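Local atomic coordinates of protein LURP-one-related 15 (Arabidopsis thaliana, PDB entry 1ZXU), a protein that is of unknown function but might be related to the phospholipid scramblases and the tubby-like superfamily of membrane-tethered transcription factors. Residues V27-C33 against N194-F199; L63-K68 against V79-G83; A34-M40 against S188-N194; R143-K149 against V159-D165. All blocks are in the same frame, centred on the assembly; numbering follows the deposited sequence.

Contact 1: V27-C33 against N194-F199; sequences VVDPKYC and NVDYAF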
loop_
_atom_site.group_PDB
_atom_site.type_symbol
_atom_site.label_atom_id
_atom_site.label_comp_id
_atom_site.label_asym_id
_atom_site.label_seq_id
_atom_site.Cartn_x
_atom_site.Cartn_y
_atom_site.Cartn_z
ATOM N N VAL A 27 6.484 5.414 7.354
ATOM C CA VAL A 27 5.058 5.638 7.570
ATOM C C VAL A 27 4.497 4.557 8.514
ATOM O O VAL A 27 3.820 4.872 9.523
ATOM C CB VAL A 27 4.264 5.664 6.245
ATOM C CG1 VAL A 27 2.810 5.780 6.536
ATOM C CG2 VAL A 27 4.668 6.892 5.400
ATOM N N VAL A 28 4.825 3.322 8.205
ATOM C CA VAL A 28 4.312 2.181 8.965
ATOM C C VAL A 28 5.307 1.809 10.046
ATOM O O VAL A 28 4.942 1.726 11.254
ATOM C CB VAL A 28 3.978 0.955 8.016
ATOM C CG1 VAL A 28 3.701 -0.357 8.851
ATOM C CG2 VAL A 28 2.833 1.298 7.049
ATOM N N ASP A 29 6.549 1.619 9.622
ATOM C CA ASP A 29 7.648 1.166 10.507
ATOM C C ASP A 29 8.976 1.344 9.774
ATOM O O ASP A 29 9.125 0.917 8.623
ATOM C CB ASP A 29 7.457 -0.319 10.866
ATOM C CG ASP A 29 8.424 -0.815 12.018
ATOM O OD1 ASP A 29 9.650 -0.559 11.993
ATOM O OD2 ASP A 29 7.929 -1.529 12.926
ATOM N N PRO A 30 9.985 1.920 10.457
ATOM C CA PRO A 30 11.292 2.042 9.790
ATOM C C PRO A 30 11.915 0.727 9.303
ATOM O O PRO A 30 12.759 0.756 8.423
ATOM C CB PRO A 30 12.192 2.713 10.875
ATOM C CG PRO A 30 11.495 2.464 12.158
ATOM C CD PRO A 30 9.997 2.476 11.826
ATOM N N LYS A 31 11.500 -0.425 9.824
ATOM C CA LYS A 31 12.023 -1.692 9.337
ATOM C C LYS A 31 11.624 -2.021 7.881
ATOM O O LYS A 31 12.209 -2.909 7.252
ATOM C CB LYS A 31 11.668 -2.852 10.276
ATOM C CG LYS A 31 10.255 -3.378 10.126
ATOM C CD LYS A 31 10.006 -4.600 10.941
ATOM C CE LYS A 31 8.932 -4.336 11.978
ATOM N NZ LYS A 31 8.772 -5.475 12.945
ATOM N N TYR A 32 10.647 -1.270 7.359
ATOM C CA TYR A 32 10.218 -1.470 5.981
ATOM C C TYR A 32 10.888 -0.474 5.046
ATOM O O TYR A 32 10.428 -0.241 3.952
ATOM C CB TYR A 32 8.690 -1.353 5.918
ATOM C CG TYR A 32 8.014 -2.460 6.658
ATOM C CD1 TYR A 32 8.117 -3.770 6.245
ATOM C CD2 TYR A 32 7.300 -2.185 7.791
ATOM C CE1 TYR A 32 7.513 -4.782 6.975
ATOM C CE2 TYR A 32 6.700 -3.177 8.524
ATOM C CZ TYR A 32 6.803 -4.451 8.106
ATOM O OH TYR A 32 6.174 -5.401 8.879
ATOM N N CYS A 33 12.019 0.088 5.453
ATOM C CA CYS A 33 12.723 1.077 4.616
ATOM C C CYS A 33 14.090 0.522 4.261
ATOM O O CYS A 33 14.992 0.566 5.086
ATOM C CB CYS A 33 12.854 2.412 5.360
ATOM S SG CYS A 33 11.291 3.221 5.775
ATOM N N ASN A 194 14.812 3.779 0.912
ATOM C CA ASN A 194 14.347 4.416 2.145
ATOM C C ASN A 194 12.874 4.818 2.199
ATOM O O ASN A 194 12.442 5.557 3.058
ATOM C CB ASN A 194 15.249 5.641 2.521
ATOM C CG ASN A 194 16.691 5.243 2.691
ATOM O OD1 ASN A 194 17.577 5.810 2.064
ATOM N ND2 ASN A 194 16.927 4.238 3.515
ATOM N N VAL A 195 12.113 4.351 1.213
ATOM C CA VAL A 195 10.678 4.534 1.248
ATOM C C VAL A 195 10.071 3.269 1.904
ATOM O O VAL A 195 10.497 2.148 1.637
ATOM C CB VAL A 195 10.181 4.636 -0.203
ATOM C CG1 VAL A 195 8.627 4.614 -0.301
ATOM C CG2 VAL A 195 10.713 5.936 -0.850
ATOM N N ASP A 196 9.034 3.485 2.692
ATOM C CA ASP A 196 8.414 2.394 3.460
ATOM C C ASP A 196 7.655 1.475 2.517
ATOM O O ASP A 196 6.648 1.883 1.924
ATOM C CB ASP A 196 7.500 3.065 4.472
ATOM C CG ASP A 196 6.882 2.092 5.458
ATOM O OD1 ASP A 196 6.482 0.997 5.030
ATOM O OD2 ASP A 196 6.767 2.460 6.641
ATOM N N TYR A 197 8.150 0.252 2.336
ATOM C CA TYR A 197 7.502 -0.600 1.311
ATOM C C TYR A 197 6.181 -1.222 1.822
ATOM O O TYR A 197 5.363 -1.718 1.018
ATOM C CB TYR A 197 8.490 -1.625 0.685
ATOM C CG TYR A 197 8.918 -2.805 1.569
ATOM C CD1 TYR A 197 8.046 -3.891 1.799
ATOM C CD2 TYR A 197 10.224 -2.824 2.111
ATOM C CE1 TYR A 197 8.461 -4.998 2.564
ATOM C CE2 TYR A 197 10.636 -3.926 2.875
ATOM C CZ TYR A 197 9.730 -4.984 3.099
ATOM O OH TYR A 197 10.107 -6.095 3.869
ATOM N N ALA A 198 5.968 -1.206 3.139
ATOM C CA ALA A 198 4.645 -1.666 3.646
ATOM C C ALA A 198 3.623 -0.590 3.320
ATOM O O ALA A 198 2.504 -0.857 2.896
ATOM C CB ALA A 198 4.659 -1.963 5.141
ATOM N N PHE A 199 4.044 0.649 3.480
ATOM C CA PHE A 199 3.155 1.755 3.082
ATOM C C PHE A 199 2.804 1.640 1.572
ATOM O O PHE A 199 1.634 1.648 1.188
ATOM C CB PHE A 199 3.908 3.058 3.376
ATOM C CG PHE A 199 3.231 4.279 2.792
ATOM C CD1 PHE A 199 1.871 4.559 3.067
ATOM C CD2 PHE A 199 3.938 5.106 1.905
ATOM C CE1 PHE A 199 1.233 5.674 2.529
ATOM C CE2 PHE A 199 3.329 6.239 1.400
ATOM C CZ PHE A 199 1.960 6.528 1.661
#
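D196 OD2 takes three backbone N-H groups from the facing loop. V28 N is the closest at 2.6 Å and comes from above the carboxylate plane; V27 N arrives on the anti side, tilted from the plane, and D29 N, at 3.1 Å, uses the syn lone pair. CG anti to the backbone N (chi1 -174°) carries the carboxylate toward the loop, while OD1 accepts from F199 N, a capping bond. An alanine here would probably leave these three loop amides and the helix N-terminus without their shared acceptor. Beside the carboxylate, the Y32 ring presents its edge to the face of Y197 in a T-shaped pair, planes 83° apart, while A198 CB sits over one Y32 face, 3.9 Å from the ring centroid. V27 CG2 makes a similar CH-pi contact over F199. Y197 N donates to Y32 O at 2.8 Å. This is an N-cap at the start of helix 197-211, the helix inside the barrel of this tubby-like fold.

Contact 2: L63-K68 against V79-G83; sequences LLFKVK and VLLDG
L81 N donates to K66 O at 2.8 Å in a nearly straight bond, 171° at the hydrogen. K66 N returns a bond to L81 O, and K68 with V79 forms the next hydrogen-bonded pair. V67 and L80 lie between them as a non-hydrogen-bonded pair, their side chains side by side and pointing the same way, V67 CG2 4.1 Å from L80 CG. L80 also reaches F65: its CD2 lies over one face of the ring, toward the rim, while L81 O is at the ring edge. F65, V67 and L80 all pack against helix 197-211. On the other sheet face, K68 CG stands between the backbone N and carbonyl carbon (chi1 72°), which sends the chain alongside V79; its CE comes within 3.9 Å of L81 CD1. A water donates to L64 O and accepts from G83 N at 3.0 Å, joining the two segments there. This is an antiparallel beta hairpin of the barrel wall; on its other edge strand 63-68 meets strand 54-58, where L64 and F65 both face I56 in a classic bulge.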
loop_
_atom_site.group_PDB
_atom_site.type_symbol
_atom_site.label_atom_id
_atom_site.label_comp_id
_atom_site.label_asym_id
_atom_site.label_seq_id
_atom_site.Cartn_x
_atom_site.Cartn_y
_atom_site.Cartn_z
ATOM N N LEU A 63 7.922 -13.961 -0.693
ATOM C CA LEU A 63 6.731 -13.296 -0.100
ATOM C C LEU A 63 7.142 -12.098 0.722
ATOM O O LEU A 63 8.031 -12.193 1.593
ATOM C CB LEU A 63 5.978 -14.301 0.777
ATOM C CG LEU A 63 4.686 -13.778 1.368
ATOM C CD1 LEU A 63 3.805 -14.987 1.523
ATOM C CD2 LEU A 63 4.921 -13.138 2.722
ATOM N N LEU A 64 6.509 -10.960 0.435
ATOM C CA LEU A 64 6.630 -9.783 1.280
ATOM C C LEU A 64 5.386 -9.672 2.152
ATOM O O LEU A 64 5.528 -9.470 3.398
ATOM C CB LEU A 64 6.797 -8.492 0.459
ATOM C CG LEU A 64 8.028 -8.516 -0.443
ATOM C CD1 LEU A 64 8.005 -7.254 -1.372
ATOM C CD2 LEU A 64 9.317 -8.553 0.332
ATOM N N PHE A 65 4.171 -9.729 1.558
ATOM C CA PHE A 65 2.909 -9.693 2.359
ATOM C C PHE A 65 1.858 -10.645 1.805
ATOM O O PHE A 65 1.779 -10.832 0.585
ATOM C CB PHE A 65 2.289 -8.288 2.289
ATOM C CG PHE A 65 3.216 -7.237 2.772
ATOM C CD1 PHE A 65 3.564 -7.150 4.095
ATOM C CD2 PHE A 65 3.837 -6.382 1.860
ATOM C CE1 PHE A 65 4.464 -6.154 4.526
ATOM C CE2 PHE A 65 4.739 -5.407 2.282
ATOM C CZ PHE A 65 5.054 -5.287 3.592
ATOM N N LYS A 66 1.092 -11.277 2.686
ATOM C CA LYS A 66 -0.141 -11.889 2.264
ATOM C C LYS A 66 -1.247 -10.908 2.493
ATOM O O LYS A 66 -1.266 -10.188 3.529
ATOM C CB LYS A 66 -0.442 -13.180 3.055
ATOM C CG LYS A 66 0.518 -14.291 2.637
ATOM C CD LYS A 66 -0.015 -15.699 3.011
ATOM C CE LYS A 66 1.163 -16.692 3.055
ATOM N NZ LYS A 66 0.942 -17.935 2.230
ATOM N N VAL A 67 -2.095 -10.799 1.494
ATOM C CA VAL A 67 -3.201 -9.885 1.593
ATOM C C VAL A 67 -4.486 -10.669 1.678
ATOM O O VAL A 67 -4.750 -11.506 0.798
ATOM C CB VAL A 67 -3.262 -8.985 0.345
ATOM C CG1 VAL A 67 -4.470 -8.040 0.431
ATOM C CG2 VAL A 67 -1.998 -8.182 0.293
ATOM N N LYS A 68 -5.251 -10.411 2.738
ATOM C CA LYS A 68 -6.536 -11.133 2.843
ATOM C C LYS A 68 -7.642 -10.373 3.488
ATOM O O LYS A 68 -7.406 -9.444 4.246
ATOM C CB LYS A 68 -6.361 -12.458 3.574
ATOM C CG LYS A 68 -6.121 -12.321 5.031
ATOM C CD LYS A 68 -6.254 -13.719 5.707
ATOM C CE LYS A 68 -6.021 -13.698 7.208
ATOM N NZ LYS A 68 -6.420 -12.455 7.941
ATOM N N VAL A 79 -6.348 -7.190 5.590
ATOM C CA VAL A 79 -5.113 -7.117 6.365
ATOM C C VAL A 79 -3.902 -7.538 5.512
ATOM O O VAL A 79 -4.018 -8.388 4.634
ATOM C CB VAL A 79 -5.215 -8.019 7.666
ATOM C CG1 VAL A 79 -5.340 -9.471 7.300
ATOM C CG2 VAL A 79 -3.994 -7.817 8.587
ATOM N N LEU A 80 -2.770 -6.887 5.738
ATOM C CA LEU A 80 -1.461 -7.277 5.160
ATOM C C LEU A 80 -0.712 -7.990 6.248
ATOM O O LEU A 80 -0.490 -7.396 7.322
ATOM C CB LEU A 80 -0.667 -6.024 4.734
ATOM C CG LEU A 80 -0.974 -5.665 3.303
ATOM C CD1 LEU A 80 -2.416 -5.104 3.286
ATOM C CD2 LEU A 80 0.029 -4.626 2.894
ATOM N N LEU A 81 -0.371 -9.256 6.012
ATOM C CA LEU A 81 0.379 -10.075 6.988
ATOM C C LEU A 81 1.781 -10.218 6.510
ATOM O O LEU A 81 2.020 -10.316 5.313
ATOM C CB LEU A 81 -0.212 -11.490 7.102
ATOM C CG LEU A 81 -1.732 -11.518 7.315
ATOM C CD1 LEU A 81 -2.232 -12.988 7.277
ATOM C CD2 LEU A 81 -2.060 -10.981 8.629
ATOM N N ASP A 82 2.732 -10.246 7.424
ATOM C CA ASP A 82 4.095 -10.618 6.968
ATOM C C ASP A 82 4.273 -12.166 6.783
ATOM O O ASP A 82 3.312 -12.925 6.870
ATOM C CB ASP A 82 5.161 -9.986 7.853
ATOM C CG ASP A 82 5.237 -10.614 9.239
ATOM O OD1 ASP A 82 4.742 -11.742 9.451
ATOM O OD2 ASP A 82 5.755 -9.916 10.143
ATOM N N GLY A 83 5.482 -12.609 6.429
ATOM C CA GLY A 83 5.751 -14.048 6.212
ATOM C C GLY A 83 5.543 -14.962 7.421
ATOM O O GLY A 83 5.325 -16.174 7.264
HETATM O O HOH W 1 7.618 -10.865 5.299
#

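Contact 3: A34-M40 against S188-N194; sequences APYPIDM and SVTVYPN
D39 and T190 stand side by side, pointing the same way, on the two antiparallel strands that close the barrel: first strand 38-43 against 187-191, the last in the sheet. They form a non-hydrogen-bonded pair, and T190 OG1 appears to donate to D39 OD1, although the hydroxyl's place is less sure. T190 CG2, anti to the backbone N, also touches P37 CB, 4.0 Å away. The opposite sheet face carries I38 and M40, a selenomethionine, with V189 and V191. M40 bends at its last torsion (chi3 -45°), and its CE lies 4.2 Å from V191 CG2; V189 and V191 also touch helix 197-211. I38 with V191 and M40 with V189 are the hydrogen-bonded pairs, V191 N donating to I38 O at 2.7 Å. Beyond the strands, P37 and P193 meet at a slant, P37 CD 3.7 Å from P193 CG. The two segments stay tied past these prolines: N194 N donates to A34 O at 2.7 Å.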
loop_
_atom_site.group_PDB
_atom_site.type_symbol
_atom_site.label_atom_id
_atom_site.label_comp_id
_atom_site.label_asym_id
_atom_site.label_seq_id
_atom_site.Cartn_x
_atom_site.Cartn_y
_atom_site.Cartn_z
ATOM N N ALA A 34 14.221 -0.059 3.071
ATOM C CA ALA A 34 15.481 -0.669 2.580
ATOM C C ALA A 34 16.374 0.344 1.849
ATOM O O ALA A 34 15.884 1.303 1.272
ATOM C CB ALA A 34 15.161 -1.840 1.658
ATOM N N PRO A 35 17.713 0.143 1.879
ATOM C CA PRO A 35 18.687 1.041 1.255
ATOM C C PRO A 35 18.847 0.894 -0.255
ATOM O O PRO A 35 19.612 1.651 -0.866
ATOM C CB PRO A 35 20.006 0.638 1.932
ATOM C CG PRO A 35 19.820 -0.757 2.305
ATOM C CD PRO A 35 18.365 -0.974 2.597
ATOM N N TYR A 36 18.161 -0.082 -0.849
ATOM C CA TYR A 36 18.193 -0.267 -2.299
ATOM C C TYR A 36 16.725 -0.251 -2.777
ATOM O O TYR A 36 15.814 -0.490 -1.967
ATOM C CB TYR A 36 18.850 -1.605 -2.674
ATOM C CG TYR A 36 18.518 -2.664 -1.661
ATOM C CD1 TYR A 36 17.348 -3.430 -1.773
ATOM C CD2 TYR A 36 19.367 -2.893 -0.570
ATOM C CE1 TYR A 36 17.016 -4.373 -0.813
ATOM C CE2 TYR A 36 19.051 -3.844 0.390
ATOM C CZ TYR A 36 17.877 -4.567 0.270
ATOM O OH TYR A 36 17.560 -5.512 1.220
ATOM N N PRO A 37 16.516 0.028 -4.067
ATOM C CA PRO A 37 15.163 -0.179 -4.635
ATOM C C PRO A 37 14.710 -1.622 -4.574
ATOM O O PRO A 37 15.503 -2.562 -4.728
ATOM C CB PRO A 37 15.302 0.317 -6.074
ATOM C CG PRO A 37 16.518 1.286 -6.013
ATOM C CD PRO A 37 17.449 0.574 -5.070
ATOM N N ILE A 38 13.409 -1.811 -4.361
ATOM C CA ILE A 38 12.765 -3.115 -4.302
ATOM C C ILE A 38 11.613 -3.074 -5.299
ATOM O O ILE A 38 10.884 -2.068 -5.316
ATOM C CB ILE A 38 12.143 -3.301 -2.909
ATOM C CG1 ILE A 38 13.245 -3.572 -1.886
ATOM C CG2 ILE A 38 11.092 -4.449 -2.902
ATOM C CD1 ILE A 38 12.704 -3.667 -0.456
ATOM N N ASP A 39 11.448 -4.118 -6.112
ATOM C CA ASP A 39 10.314 -4.211 -7.054
ATOM C C ASP A 39 9.342 -5.190 -6.445
ATOM O O ASP A 39 9.763 -6.258 -6.014
ATOM C CB ASP A 39 10.719 -4.735 -8.403
ATOM C CG ASP A 39 11.292 -3.642 -9.305
ATOM O OD1 ASP A 39 11.580 -2.538 -8.819
ATOM O OD2 ASP A 39 11.452 -3.884 -10.510
HETATM N N MSE A 40 8.086 -4.791 -6.336
HETATM C CA MSE A 40 7.067 -5.705 -5.778
HETATM C C MSE A 40 6.071 -6.068 -6.830
HETATM O O MSE A 40 5.857 -5.310 -7.801
HETATM C CB MSE A 40 6.331 -5.056 -4.600
HETATM C CG MSE A 40 7.242 -4.482 -3.544
HETATM SE SE MSE A 40 6.281 -3.822 -1.989
HETATM C CE MSE A 40 4.927 -2.914 -2.973
ATOM N N SER A 188 5.111 -4.461 -12.166
ATOM C CA SER A 188 5.777 -4.417 -10.861
ATOM C C SER A 188 5.766 -3.012 -10.366
ATOM O O SER A 188 5.453 -2.092 -11.125
ATOM C CB SER A 188 7.202 -4.924 -10.922
ATOM O OG SER A 188 7.975 -4.120 -11.790
ATOM N N VAL A 189 5.996 -2.851 -9.056
ATOM C CA VAL A 189 6.070 -1.503 -8.520
ATOM C C VAL A 189 7.478 -1.355 -7.900
ATOM O O VAL A 189 7.839 -2.092 -7.020
ATOM C CB VAL A 189 5.024 -1.242 -7.430
ATOM C CG1 VAL A 189 5.193 0.158 -6.817
ATOM C CG2 VAL A 189 3.616 -1.305 -7.994
ATOM N N THR A 190 8.246 -0.388 -8.392
ATOM C CA THR A 190 9.557 -0.045 -7.767
ATOM C C THR A 190 9.335 0.849 -6.584
ATOM O O THR A 190 8.702 1.915 -6.709
ATOM C CB THR A 190 10.496 0.648 -8.762
ATOM O OG1 THR A 190 10.679 -0.212 -9.899
ATOM C CG2 THR A 190 11.846 0.966 -8.059
ATOM N N VAL A 191 9.824 0.416 -5.420
ATOM C CA VAL A 191 9.832 1.292 -4.239
ATOM C C VAL A 191 11.261 1.826 -4.108
ATOM O O VAL A 191 12.252 1.044 -4.057
ATOM C CB VAL A 191 9.531 0.455 -2.993
ATOM C CG1 VAL A 191 9.658 1.276 -1.722
ATOM C CG2 VAL A 191 8.138 -0.204 -3.172
ATOM N N TYR A 192 11.385 3.132 -4.044
ATOM C CA TYR A 192 12.754 3.686 -4.078
ATOM C C TYR A 192 13.425 3.570 -2.718
ATOM O O TYR A 192 12.783 3.309 -1.696
ATOM C CB TYR A 192 12.688 5.126 -4.630
ATOM C CG TYR A 192 12.400 5.042 -6.128
ATOM C CD1 TYR A 192 13.432 4.639 -7.027
ATOM C CD2 TYR A 192 11.130 5.277 -6.644
ATOM C CE1 TYR A 192 13.189 4.529 -8.380
ATOM C CE2 TYR A 192 10.887 5.185 -8.048
ATOM C CZ TYR A 192 11.926 4.800 -8.884
ATOM O OH TYR A 192 11.679 4.687 -10.227
ATOM N N PRO A 193 14.756 3.791 -2.669
ATOM C CA PRO A 193 15.450 3.587 -1.411
ATOM C C PRO A 193 14.910 4.414 -0.270
ATOM O O PRO A 193 14.548 5.599 -0.412
ATOM C CB PRO A 193 16.909 4.010 -1.769
ATOM C CG PRO A 193 17.020 3.717 -3.216
ATOM C CD PRO A 193 15.681 4.209 -3.738
ATOM N N ASN A 194 14.812 3.779 0.912
ATOM C CA ASN A 194 14.347 4.416 2.145
ATOM C C ASN A 194 12.874 4.818 2.199
ATOM O O ASN A 194 12.442 5.557 3.058
ATOM C CB ASN A 194 15.249 5.641 2.521
ATOM C CG ASN A 194 16.691 5.243 2.691
ATOM O OD1 ASN A 194 17.577 5.810 2.064
ATOM N ND2 ASN A 194 16.927 4.238 3.515
HETATM O O HOH W 2 13.222 0.242 -1.356
#

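Contact 4: R143-K149 against V159-D165; sequences RCDFRVK and VYAGESD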
loop_
_atom_site.group_PDB
_atom_site.type_symbol
_atom_site.label_atom_id
_atom_site.label_comp_id
_atom_site.label_asym_id
_atom_site.label_seq_id
_atom_site.Cartn_x
_atom_site.Cartn_y
_atom_site.Cartn_z
ATOM N N ARG A 143 -3.644 19.728 2.857
ATOM C CA ARG A 143 -2.516 19.367 2.053
ATOM C C ARG A 143 -2.368 17.855 2.295
ATOM O O ARG A 143 -2.315 17.431 3.436
ATOM C CB ARG A 143 -1.265 20.100 2.544
ATOM C CG ARG A 143 0.023 19.602 1.873
ATOM C CD ARG A 143 1.079 19.079 2.891
ATOM N NE ARG A 143 2.291 19.900 2.935
ATOM C CZ ARG A 143 3.070 20.144 1.882
ATOM N NH1 ARG A 143 2.758 19.649 0.689
ATOM N NH2 ARG A 143 4.153 20.904 2.014
ATOM N N CYS A 144 -2.314 17.046 1.245
ATOM C CA CYS A 144 -2.006 15.627 1.504
ATOM C C CYS A 144 -0.526 15.438 1.730
ATOM O O CYS A 144 0.322 16.263 1.323
ATOM C CB CYS A 144 -2.496 14.728 0.388
ATOM S SG CYS A 144 -1.949 15.307 -1.151
ATOM N N ASP A 145 -0.176 14.324 2.381
ATOM C CA ASP A 145 1.209 13.939 2.599
ATOM C C ASP A 145 1.834 13.128 1.461
ATOM O O ASP A 145 3.047 13.182 1.227
ATOM C CB ASP A 145 1.296 13.150 3.893
ATOM C CG ASP A 145 0.867 14.019 5.086
ATOM O OD1 ASP A 145 1.606 14.987 5.391
ATOM O OD2 ASP A 145 -0.226 13.794 5.633
ATOM N N PHE A 146 1.000 12.374 0.769
ATOM C CA PHE A 146 1.430 11.675 -0.471
ATOM C C PHE A 146 0.280 11.736 -1.457
ATOM O O PHE A 146 -0.925 11.800 -1.060
ATOM C CB PHE A 146 1.766 10.188 -0.199
ATOM C CG PHE A 146 2.873 9.994 0.815
ATOM C CD1 PHE A 146 4.193 9.864 0.375
ATOM C CD2 PHE A 146 2.598 9.979 2.192
ATOM C CE1 PHE A 146 5.251 9.681 1.321
ATOM C CE2 PHE A 146 3.631 9.793 3.127
ATOM C CZ PHE A 146 4.945 9.655 2.694
ATOM N N ARG A 147 0.604 11.578 -2.740
ATOM C CA ARG A 147 -0.450 11.473 -3.747
ATOM C C ARG A 147 -0.106 10.354 -4.730
ATOM O O ARG A 147 1.069 10.082 -5.004
ATOM C CB ARG A 147 -0.688 12.777 -4.501
ATOM C CG ARG A 147 0.533 13.498 -4.947
ATOM C CD ARG A 147 0.103 14.872 -5.517
ATOM N NE ARG A 147 0.273 15.938 -4.537
ATOM C CZ ARG A 147 1.438 16.518 -4.277
ATOM N NH1 ARG A 147 2.535 16.125 -4.925
ATOM N NH2 ARG A 147 1.509 17.487 -3.372
ATOM N N VAL A 148 -1.129 9.734 -5.285
ATOM C CA VAL A 148 -0.899 8.773 -6.361
ATOM C C VAL A 148 -1.537 9.317 -7.648
ATOM O O VAL A 148 -2.706 9.719 -7.645
ATOM C CB VAL A 148 -1.577 7.411 -6.013
ATOM C CG1 VAL A 148 -1.230 6.359 -7.082
ATOM C CG2 VAL A 148 -1.167 6.913 -4.568
ATOM N N LYS A 149 -0.751 9.345 -8.714
ATOM C CA LYS A 149 -1.232 9.785 -10.040
ATOM C C LYS A 149 -1.025 8.648 -11.030
ATOM O O LYS A 149 -0.483 7.607 -10.691
ATOM C CB LYS A 149 -0.411 10.983 -10.467
ATOM C CG LYS A 149 -0.463 12.127 -9.482
ATOM C CD LYS A 149 0.237 13.409 -10.092
ATOM C CE LYS A 149 -0.132 14.642 -9.273
ATOM N NZ LYS A 149 0.786 15.812 -9.500
ATOM N N VAL A 159 3.605 7.201 -7.163
ATOM C CA VAL A 159 3.325 7.761 -5.848
ATOM C C VAL A 159 4.360 8.875 -5.593
ATOM O O VAL A 159 5.581 8.633 -5.720
ATOM C CB VAL A 159 3.493 6.696 -4.727
ATOM C CG1 VAL A 159 2.991 7.226 -3.393
ATOM C CG2 VAL A 159 2.671 5.407 -5.053
ATOM N N TYR A 160 3.840 10.044 -5.161
ATOM C CA TYR A 160 4.682 11.214 -4.855
ATOM C C TYR A 160 4.576 11.598 -3.407
ATOM O O TYR A 160 3.483 11.436 -2.802
ATOM C CB TYR A 160 4.166 12.404 -5.639
ATOM C CG TYR A 160 4.211 12.228 -7.113
ATOM C CD1 TYR A 160 5.337 12.626 -7.835
ATOM C CD2 TYR A 160 3.137 11.682 -7.785
ATOM C CE1 TYR A 160 5.384 12.481 -9.227
ATOM C CE2 TYR A 160 3.169 11.523 -9.180
ATOM C CZ TYR A 160 4.301 11.915 -9.875
ATOM O OH TYR A 160 4.303 11.769 -11.237
ATOM N N ALA A 161 5.680 12.130 -2.851
ATOM C CA ALA A 161 5.690 12.759 -1.529
ATOM C C ALA A 161 5.072 14.141 -1.721
ATOM O O ALA A 161 5.338 14.834 -2.713
ATOM C CB ALA A 161 7.142 12.890 -0.989
ATOM N N GLY A 162 4.183 14.522 -0.816
ATOM C CA GLY A 162 3.383 15.734 -0.996
ATOM C C GLY A 162 4.252 17.000 -1.001
ATOM O O GLY A 162 4.092 17.860 -1.874
ATOM N N GLU A 163 5.161 17.111 -0.034
ATOM C CA GLU A 163 5.809 18.402 0.290
ATOM C C GLU A 163 7.057 18.713 -0.531
ATOM O O GLU A 163 7.761 19.696 -0.253
ATOM C CB GLU A 163 6.158 18.466 1.796
ATOM C CG GLU A 163 7.384 17.617 2.242
ATOM C CD GLU A 163 7.439 16.246 1.562
ATOM O OE1 GLU A 163 6.411 15.528 1.593
ATOM O OE2 GLU A 163 8.496 15.899 0.986
ATOM N N SER A 164 7.342 17.858 -1.505
ATOM C CA SER A 164 8.544 17.975 -2.336
ATOM C C SER A 164 8.212 17.504 -3.732
ATOM O O SER A 164 8.945 17.786 -4.700
ATOM C CB SER A 164 9.680 17.122 -1.771
ATOM O OG SER A 164 9.312 15.742 -1.725
ATOM N N ASP A 165 7.099 16.786 -3.820
ATOM C CA ASP A 165 6.683 16.091 -5.024
ATOM C C ASP A 165 7.759 15.117 -5.547
ATOM O O ASP A 165 7.842 14.902 -6.756
ATOM C CB ASP A 165 6.245 17.054 -6.139
ATOM C CG ASP A 165 4.752 17.019 -6.354
ATOM O OD1 ASP A 165 4.224 15.911 -6.612
ATOM O OD2 ASP A 165 4.100 18.090 -6.260
HETATM O O HOH W 3 5.294 13.480 2.924
#
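The R143 guanidinium carries E163 CB over one face, toward its rim, with NH2 3.2 Å from that carbon; the R147 guanidinium has G162 CA over a face. The F146 ring has Y160 O at its edge and a water over one face, and the Y160 ring has R147 O at its edge. D165 OD1 is modelled at the edge of the R147 guanidinium as a salt bridge to NH1, too close to be trusted. Firmer is the bond from R147 NH2 to G162 O, 3.0 Å, on a carbonyl lone pair. CG of R147 lies between the backbone N and carbonyl carbon (chi1 44°), and the bend at chi3 brings the guanidinium over G162, past the end of strand 158-161. K149 runs extended across Y160 at about a right angle, its CD 3.6 Å from Y160 CE2, with NZ giving at most a weak cation-pi attraction. An alanine in its place would probably lose the aliphatic contact with Y160 CE2 and that weak attraction. G162 N donates to D145 O at 2.7 Å, and the water joins that oxygen to E163 OE1. R147 and Y160 exchange backbone bonds as the hydrogen-bonded pair. This is an antiparallel beta hairpin of the barrel; strand 146-149 is joined on its other side to strand 131-135, with a classic bulge where D145 and F146 both face V133.

Contact 1 is the hub: along the chain the other three are nested inside the loop it closes, and all three touch it. F65 of contact 2 packs its CZ 3.6 Å from A198 CA, and F146 of contact 4 meets F199 on the same helix, F146 CD2 to F199 CZ 3.5 Å. Contact 3 shares N194 with contact 1 and leads into the helix, V191 CG1 lying 3.9 Å from Y197 CB. Contacts 2 and 3 meet through L64 CD1 and M40 CG. Contacts 2 and 4 lie on opposite sides of the chain's centre, their centres about 25 Å apart; both pack side chains on helix 197-211, F65, V67 and L80 from one and F146, V148 and V159 from the other.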